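Local coordinates for SsfX3 (PDB 3SKV), which probably transfers a salicylyl group in a tetracycline biosynthetic pathway, as an acyltransferase of the GDSL/SGNH hydrolase family with an added jelly-roll domain, at residues 200-203 against 204-208; 294-297 against 298-302. The protein carries 1 engineered substitution. All coordinates share one frame; numbering follows the deposited sequence.

Interaction 1: 200-203 against 204-208; sequences GAAS and PSRTW
The chain reverses through a type I beta-turn in which Arg-206 N donates a 2.8 Å hydrogen bond back to Ser-203 O, with Pro-204 and Ser-205 at its corners. Proline suits the first corner because its ring already fixes phi near the value needed. Across this turn the arginine grips a single oxygen side-on: Ser-203 OG lies at the guanidinium edge, 2.8 Å from Arg-206 NE and 2.9 Å from Arg-206 NH2. The bend at chi3 (-76°) turns the guanidinium toward Ser-203 and Ala-202, whose methyl is small enough to lie over one flat face, with Ala-202 CB 3.6 Å from Arg-206 CZ. The Ala-201 methyl, CB, meets Thr-207 CG2 at 3.7 Å. A water bridges the two segments, accepting from Ala-202 N and donating to Arg-206 O. Asp-122 OD2 hydrogen-bonds both Ser-203 OG and Ser-205 OG, so one carboxylate oxygen is shared by the two buried serines. Thr-207 is the N-cap of helix 208-216, its OG1 bonded to Ala-210 N. The turn sits where the two domains meet: Pro-204 and Ser-205 touch strand 120-125, Ser-203 and Arg-206 touch strand 128-134, and Ala-201 and Ala-202 touch helix 361-377.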
loop_
_atom_site.group_PDB
_atom_site.type_symbol
_atom_site.label_atom_id
_atom_site.label_comp_id
_atom_site.label_asym_id
_atom_site.label_seq_id
_atom_site.Cartn_x
_atom_site.Cartn_y
_atom_site.Cartn_z
ATOM N N GLY A 200 2.960 6.600 -11.204
ATOM C CA GLY A 200 2.511 6.132 -12.514
ATOM C C GLY A 200 1.084 5.617 -12.525
ATOM O O GLY A 200 0.506 5.427 -13.597
ATOM N N ALA A 201 0.490 5.384 -11.342
ATOM C CA ALA A 201 -0.895 4.924 -11.309
ATOM C C ALA A 201 -1.819 6.086 -11.736
ATOM O O ALA A 201 -1.509 7.270 -11.501
ATOM C CB ALA A 201 -1.258 4.407 -9.922
ATOM N N ALA A 202 -2.913 5.740 -12.429
ATOM C CA ALA A 202 -3.889 6.717 -12.913
ATOM C C ALA A 202 -4.468 7.537 -11.747
ATOM O O ALA A 202 -4.597 8.761 -11.851
ATOM C CB ALA A 202 -4.991 6.005 -13.681
ATOM N N SER A 203 -4.749 6.873 -10.622
ATOM C CA SER A 203 -5.312 7.489 -9.416
ATOM C C SER A 203 -5.144 6.513 -8.226
ATOM O O SER A 203 -4.780 5.358 -8.480
ATOM C CB SER A 203 -6.781 7.850 -9.660
ATOM O OG SER A 203 -7.590 6.732 -9.990
ATOM N N PRO A 204 -5.406 6.900 -6.938
ATOM C CA PRO A 204 -5.157 5.943 -5.811
ATOM C C PRO A 204 -5.823 4.568 -5.842
ATOM O O PRO A 204 -5.262 3.615 -5.295
ATOM C CB PRO A 204 -5.549 6.734 -4.555
ATOM C CG PRO A 204 -5.482 8.162 -4.969
ATOM C CD PRO A 204 -5.801 8.233 -6.423
ATOM N N SER A 205 -7.037 4.465 -6.429
ATOM C CA SER A 205 -7.750 3.189 -6.497
ATOM C C SER A 205 -7.257 2.386 -7.708
ATOM O O SER A 205 -7.704 1.257 -7.930
ATOM C CB SER A 205 -9.263 3.401 -6.543
ATOM O OG SER A 205 -9.649 4.031 -7.753
ATOM N N ARG A 206 -6.278 2.946 -8.448
ATOM C CA ARG A 206 -5.775 2.288 -9.642
ATOM C C ARG A 206 -4.300 1.905 -9.605
ATOM O O ARG A 206 -3.692 1.711 -10.663
ATOM C CB ARG A 206 -6.228 3.027 -10.906
ATOM C CG ARG A 206 -7.730 2.821 -11.207
ATOM C CD ARG A 206 -8.209 3.566 -12.431
ATOM N NE ARG A 206 -8.348 4.991 -12.110
ATOM C CZ ARG A 206 -8.543 5.960 -13.003
ATOM N NH1 ARG A 206 -8.632 5.671 -14.299
ATOM N NH2 ARG A 206 -8.641 7.225 -12.610
ATOM N N THR A 207 -3.734 1.723 -8.380
ATOM C CA THR A 207 -2.372 1.199 -8.223
ATOM C C THR A 207 -2.509 -0.312 -8.451
ATOM O O THR A 207 -3.627 -0.839 -8.366
ATOM C CB THR A 207 -1.761 1.496 -6.831
ATOM O OG1 THR A 207 -2.530 0.848 -5.824
ATOM C CG2 THR A 207 -1.661 2.985 -6.521
ATOM N N TRP A 208 -1.400 -1.021 -8.709
ATOM C CA TRP A 208 -1.495 -2.460 -8.918
ATOM C C TRP A 208 -2.112 -3.123 -7.681
ATOM O O TRP A 208 -2.986 -3.976 -7.834
ATOM C CB TRP A 208 -0.149 -3.057 -9.322
ATOM C CG TRP A 208 0.875 -3.134 -8.231
ATOM C CD1 TRP A 208 1.844 -2.222 -7.945
ATOM C CD2 TRP A 208 1.022 -4.194 -7.275
ATOM N NE1 TRP A 208 2.595 -2.654 -6.876
ATOM C CE2 TRP A 208 2.117 -3.866 -6.451
ATOM C CE3 TRP A 208 0.332 -5.397 -7.042
ATOM C CZ2 TRP A 208 2.559 -4.709 -5.429
ATOM C CZ3 TRP A 208 0.734 -6.208 -6.003
ATOM C CH2 TRP A 208 1.851 -5.881 -5.225
HETATM O O HOH W 1 -3.324 2.611 -13.089
#

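Interaction 2: 294-297 against 298-302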
loop_
_atom_site.group_PDB
_atom_site.type_symbol
_atom_site.label_atom_id
_atom_site.label_comp_id
_atom_site.label_asym_id
_atom_site.label_seq_id
_atom_site.Cartn_x
_atom_site.Cartn_y
_atom_site.Cartn_z
ATOM N N SER A 294 14.315 -4.952 -12.352
ATOM C CA SER A 294 14.632 -3.530 -12.404
ATOM C C SER A 294 15.626 -3.293 -13.564
ATOM O O SER A 294 16.730 -3.813 -13.536
ATOM C CB SER A 294 15.209 -3.057 -11.072
ATOM O OG SER A 294 15.883 -1.823 -11.233
ATOM N N PRO A 295 15.263 -2.505 -14.587
ATOM C CA PRO A 295 16.204 -2.261 -15.698
ATOM C C PRO A 295 17.544 -1.668 -15.244
ATOM O O PRO A 295 18.598 -2.069 -15.772
ATOM C CB PRO A 295 15.418 -1.330 -16.630
ATOM C CG PRO A 295 13.974 -1.630 -16.321
ATOM C CD PRO A 295 13.976 -1.819 -14.821
ATOM N N PHE A 296 17.514 -0.793 -14.207
ATOM C CA PHE A 296 18.738 -0.200 -13.659
ATOM C C PHE A 296 19.573 -1.194 -12.836
ATOM O O PHE A 296 20.687 -1.531 -13.239
ATOM C CB PHE A 296 18.456 1.104 -12.864
ATOM C CG PHE A 296 19.705 1.744 -12.302
ATOM C CD1 PHE A 296 20.560 2.478 -13.118
ATOM C CD2 PHE A 296 20.046 1.582 -10.961
ATOM C CE1 PHE A 296 21.740 3.033 -12.602
ATOM C CE2 PHE A 296 21.231 2.127 -10.450
ATOM C CZ PHE A 296 22.067 2.852 -11.270
ATOM N N TRP A 297 19.026 -1.645 -11.696
ATOM C CA TRP A 297 19.663 -2.503 -10.694
ATOM C C TRP A 297 20.116 -3.888 -11.125
ATOM O O TRP A 297 21.212 -4.297 -10.748
ATOM C CB TRP A 297 18.824 -2.552 -9.407
ATOM C CG TRP A 297 18.554 -1.194 -8.829
ATOM C CD1 TRP A 297 17.406 -0.476 -8.943
ATOM C CD2 TRP A 297 19.494 -0.348 -8.146
ATOM N NE1 TRP A 297 17.557 0.762 -8.358
ATOM C CE2 TRP A 297 18.825 0.860 -7.840
ATOM C CE3 TRP A 297 20.844 -0.485 -7.776
ATOM C CZ2 TRP A 297 19.449 1.915 -7.157
ATOM C CZ3 TRP A 297 21.453 0.551 -7.083
ATOM C CH2 TRP A 297 20.760 1.740 -6.795
ATOM N N ASP A 298 19.282 -4.618 -11.888
ATOM C CA ASP A 298 19.609 -5.971 -12.387
ATOM C C ASP A 298 20.768 -5.944 -13.386
ATOM O O ASP A 298 21.478 -6.949 -13.536
ATOM C CB ASP A 298 18.389 -6.608 -13.086
ATOM C CG ASP A 298 17.414 -7.303 -12.163
ATOM O OD1 ASP A 298 16.480 -6.636 -11.683
ATOM O OD2 ASP A 298 17.558 -8.529 -11.965
ATOM N N GLU A 299 20.943 -4.806 -14.085
ATOM C CA GLU A 299 21.949 -4.686 -15.138
ATOM C C GLU A 299 23.320 -4.106 -14.778
ATOM O O GLU A 299 24.218 -4.070 -15.631
ATOM C CB GLU A 299 21.344 -4.111 -16.433
ATOM C CG GLU A 299 20.105 -4.861 -16.935
ATOM C CD GLU A 299 20.175 -6.372 -17.126
ATOM O OE1 GLU A 299 21.294 -6.932 -17.218
ATOM O OE2 GLU A 299 19.095 -6.983 -17.287
ATOM N N LEU A 300 23.500 -3.715 -13.507
ATOM C CA LEU A 300 24.747 -3.168 -12.988
ATOM C C LEU A 300 25.878 -4.197 -13.072
ATOM O O LEU A 300 25.612 -5.394 -12.901
ATOM C CB LEU A 300 24.575 -2.719 -11.528
ATOM C CG LEU A 300 23.744 -1.471 -11.241
ATOM C CD1 LEU A 300 23.871 -1.098 -9.794
ATOM C CD2 LEU A 300 24.183 -0.282 -12.075
ATOM N N PRO A 301 27.132 -3.772 -13.365
ATOM C CA PRO A 301 28.242 -4.742 -13.437
ATOM C C PRO A 301 28.551 -5.303 -12.040
ATOM O O PRO A 301 28.601 -4.534 -11.073
ATOM C CB PRO A 301 29.395 -3.915 -14.029
ATOM C CG PRO A 301 28.742 -2.655 -14.588
ATOM C CD PRO A 301 27.616 -2.405 -13.641
ATOM N N ALA A 302 28.672 -6.653 -11.936
ATOM C CA ALA A 302 28.878 -7.432 -10.708
ATOM C C ALA A 302 29.856 -6.855 -9.677
ATOM O O ALA A 302 29.505 -6.798 -8.490
ATOM C CB ALA A 302 29.233 -8.872 -11.042
#
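Ser-294 and Asp-298 clasp each other twice across an irregular turn that opens with an ST motif. Asp-298 OD1 accepts a nearly straight bond from Ser-294 N (2.8 Å, 174° at the hydrogen), which approaches from the anti side, 30° out of the carboxylate plane, while Asp-298 N returns a 3.1 Å bond to Ser-294 O. A short acid suits this place: chi1 of -85° sets CG beside the backbone N, on the side where the chain has come round to Ser-294, bringing OD1 to Ser-294 N. Inside the turn, Ser-294 OG accepts from Trp-297 N; together with the Asp-298 N to Ser-294 O bond this makes the motif.

Leu-300 sends one methyl to each of two neighbouring aromatics. CD2 makes a CH-pi contact over the face of the Phe-296 ring, 4.2 Å from its centroid, and Leu-300 CD1 lies obliquely to Trp-297, 3.7 Å from its CE3. A branched aliphatic residue can serve both rings. Glu-299 packs its CG against Pro-295 O, and its OE2 is hydrogen-bonded to Tyr-293 OH.

Beyond this shell, Asp-298 OD2 forms a salt bridge with Arg-312 of helix 308-324. With an alanine at Asp-298, Ser-294 N would probably lack its side-chain acceptor and Arg-312 this charged mate. Tyr-355 meets Phe-296 edge-to-face, and Phe-296 CD2 stands 3.4 Å above the Trp-297 indole plane, over its centre.

Interaction 1 comes first along the chain and interaction 2 follows; their centres lie 26 Å apart, with nearest atoms about 13 Å apart, so they do not touch. Both are loops of the GDSL-like domain, and each follows a strand of its parallel five-stranded sheet: 200-208 follows strand 187-192 and leads into helix 208-216, whereas 294-302 follows strand 286-290 and precedes helix 308-324. Strand 247-252 lies between those two strands in the sheet. Interaction 1 is partly buried and lies at the domain interface, touching strands 120-125 and 128-134 of what is probably the jelly-roll domain, while interaction 2 is a surface contact about 25 Å from the centre of the chain.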